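PDB 1ZSW: glyoxalase family protein from Bacillus cereus, which is of unknown function but binds a zinc ion and belongs to the glyoxalase/bleomycin resistance/dioxygenase (vicinal oxygen chelate) superfamily. Local coordinates for residues V188-M194 against E287-F293. Numbering follows the deposited sequence. Where two conformers were deposited one is given.
Sequences VRRLDKM and ESNGILF
Met194 sets its methyl CE over the face of the Glu287 carboxylate. CG sets out anti to the backbone N (chi1 177°), and the chain then bends at both later torsions, which brings Met194 CE 3.2 Å from Glu287 OE1 and 3.7 Å from Ile291 CG1. The sulfur lies beside the Phe293 ring: Met194 SD is 4.0 Å from Phe293 CZ and 85° off the ring normal, a Met-aromatic contact at the edge. Ile291 CG2 packs over one face of that ring, offset toward the rim, while Ile291 CG1 reaches Val188 CG1 at 4.1 Å.

The Glu287 carboxylate braces its own type I turn, Glu287 to Gly290, alongside the backbone bond from Gly290 N to Glu287 O. Its CG sits between the backbone N and the carbonyl carbon (chi1 57°), and a second bend at chi2 turns the carboxylate back toward the turn. There OE1 accepts from Asn289 N, nearly straight but well out of the carboxylate plane, and Glu287 OE2 takes Ile291 N on its anti lone pair at 2.9 Å. A water bridges the two segments, donating to Glu287 OE1 and, weakly, to Lys193 O, and pairing with Ser288 OG in one of that residue's two conformers.

The contact ties the start of helix 191-201, in one beta-alpha-beta-beta-beta module of this superfamily, to the hairpin turn 287-290 of the next, whose sheet carries the zinc ligands His246 and Glu294. The Phe293 side chain is about 10 Å from the bound zinc ion.

The Asn289 side chain stands at about a right angle to that of Val188, with Asn289 CG 3.6 Å from Val188 CB, and its amide reaches the backbone around Arg190, the N-cap residue. Farther out, the Arg190 guanidinium grips Asp192 side-on through NE and NH2.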
# COMPACT_ATOMS: atom_id res chain seq x y z
N VAL A 188 0.00 -16.49 4.65
CA VAL A 188 -0.27 -16.76 6.05
C VAL A 188 -0.26 -18.26 6.38
O VAL A 188 -0.44 -19.09 5.48
CB VAL A 188 -1.67 -16.20 6.48
CG1 VAL A 188 -1.66 -14.66 6.40
CG2 VAL A 188 -2.82 -16.76 5.62
N ARG A 189 -0.06 -18.59 7.66
CA ARG A 189 -0.22 -20.00 8.13
C ARG A 189 -1.67 -20.42 8.22
O ARG A 189 -2.02 -21.58 7.93
CB ARG A 189 0.43 -20.17 9.50
CG ARG A 189 1.94 -20.02 9.51
CD ARG A 189 2.68 -21.40 9.40
NE ARG A 189 4.13 -21.24 9.54
CZ ARG A 189 4.70 -20.58 10.54
NH1 ARG A 189 3.95 -20.07 11.51
NH2 ARG A 189 6.00 -20.41 10.58
N ARG A 190 -2.51 -19.49 8.67
CA ARG A 190 -3.94 -19.74 8.92
C ARG A 190 -4.83 -18.88 8.04
O ARG A 190 -5.27 -17.78 8.42
CB ARG A 190 -4.27 -19.51 10.40
CG ARG A 190 -3.54 -20.45 11.33
CD ARG A 190 -4.12 -21.87 11.27
NE ARG A 190 -5.58 -21.92 11.43
CZ ARG A 190 -6.22 -22.26 12.55
NH1 ARG A 190 -5.54 -22.54 13.66
NH2 ARG A 190 -7.55 -22.26 12.56
N LEU A 191 -5.11 -19.39 6.85
CA LEU A 191 -5.96 -18.71 5.89
C LEU A 191 -7.38 -18.51 6.41
O LEU A 191 -7.99 -17.46 6.19
CB LEU A 191 -5.94 -19.52 4.57
CG LEU A 191 -6.72 -18.98 3.37
CD1 LEU A 191 -6.07 -19.44 2.07
CD2 LEU A 191 -8.19 -19.37 3.43
N ASP A 192 -7.90 -19.48 7.17
CA ASP A 192 -9.24 -19.34 7.76
C ASP A 192 -9.37 -18.15 8.69
O ASP A 192 -10.38 -17.43 8.69
CB ASP A 192 -9.69 -20.64 8.46
CG ASP A 192 -8.72 -21.10 9.56
OD1 ASP A 192 -7.51 -20.80 9.51
OD2 ASP A 192 -9.18 -21.81 10.49
N LYS A 193 -8.33 -17.94 9.48
CA LYS A 193 -8.34 -16.84 10.46
C LYS A 193 -8.28 -15.51 9.72
O LYS A 193 -8.98 -14.57 10.10
CB LYS A 193 -7.19 -17.02 11.46
CG LYS A 193 -7.31 -18.30 12.31
CD LYS A 193 -6.46 -18.18 13.57
CE LYS A 193 -7.14 -18.85 14.78
NZ LYS A 193 -8.29 -18.05 15.32
N MET A 194 -7.47 -15.43 8.67
CA MET A 194 -7.38 -14.18 7.91
C MET A 194 -8.69 -13.88 7.19
O MET A 194 -9.19 -12.75 7.21
CB MET A 194 -6.20 -14.22 6.91
CG MET A 194 -6.10 -12.96 6.01
SD MET A 194 -5.85 -11.42 6.94
CE MET A 194 -4.18 -11.66 7.38
N GLU A 287 -3.12 -8.87 13.07
CA GLU A 287 -4.10 -9.95 13.17
C GLU A 287 -3.46 -11.27 13.61
O GLU A 287 -2.27 -11.32 13.94
CB GLU A 287 -4.98 -10.07 11.93
CG GLU A 287 -4.28 -10.27 10.62
CD GLU A 287 -3.62 -11.65 10.54
OE1 GLU A 287 -4.34 -12.68 10.37
OE2 GLU A 287 -2.38 -11.68 10.68
N SER A 288 -4.25 -12.34 13.60
CA SER A 288 -3.85 -13.63 14.14
C SER A 288 -2.50 -14.14 13.60
O SER A 288 -1.73 -14.74 14.35
CB SER A 288 -4.94 -14.68 13.87
OG SER A 288 -6.25 -14.13 14.02
N ASN A 289 -2.24 -13.91 12.31
CA ASN A 289 -1.03 -14.39 11.67
C ASN A 289 0.12 -13.40 11.79
O ASN A 289 1.17 -13.63 11.24
CB ASN A 289 -1.30 -14.66 10.18
CG ASN A 289 -2.32 -15.76 9.98
OD1 ASN A 289 -3.50 -15.50 9.72
ND2 ASN A 289 -1.89 -16.98 10.14
N GLY A 290 -0.09 -12.31 12.51
CA GLY A 290 0.99 -11.36 12.71
C GLY A 290 1.09 -10.30 11.61
O GLY A 290 2.03 -9.50 11.62
N ILE A 291 0.15 -10.31 10.65
CA ILE A 291 0.16 -9.30 9.61
C ILE A 291 -0.23 -7.93 10.22
O ILE A 291 -1.24 -7.83 10.89
CB ILE A 291 -0.85 -9.63 8.49
CG1 ILE A 291 -0.60 -11.01 7.83
CG2 ILE A 291 -0.88 -8.52 7.44
CD1 ILE A 291 0.69 -11.12 7.12
N LEU A 292 0.52 -6.88 9.93
CA LEU A 292 0.23 -5.54 10.48
C LEU A 292 -0.61 -4.78 9.51
O LEU A 292 -0.21 -4.50 8.38
CB LEU A 292 1.54 -4.76 10.74
CG LEU A 292 1.44 -3.39 11.42
CD1 LEU A 292 0.82 -3.51 12.79
CD2 LEU A 292 2.85 -2.82 11.56
N PHE A 293 -1.80 -4.41 9.98
CA PHE A 293 -2.70 -3.59 9.20
C PHE A 293 -2.76 -2.19 9.80
O PHE A 293 -2.58 -2.01 11.03
CB PHE A 293 -4.11 -4.16 9.28
CG PHE A 293 -4.36 -5.31 8.39
CD1 PHE A 293 -4.43 -6.56 8.92
CD2 PHE A 293 -4.61 -5.13 7.03
CE1 PHE A 293 -4.73 -7.68 8.12
CE2 PHE A 293 -4.90 -6.25 6.22
CZ PHE A 293 -4.93 -7.53 6.79
O HOH W 1 -6.78 -13.00 11.51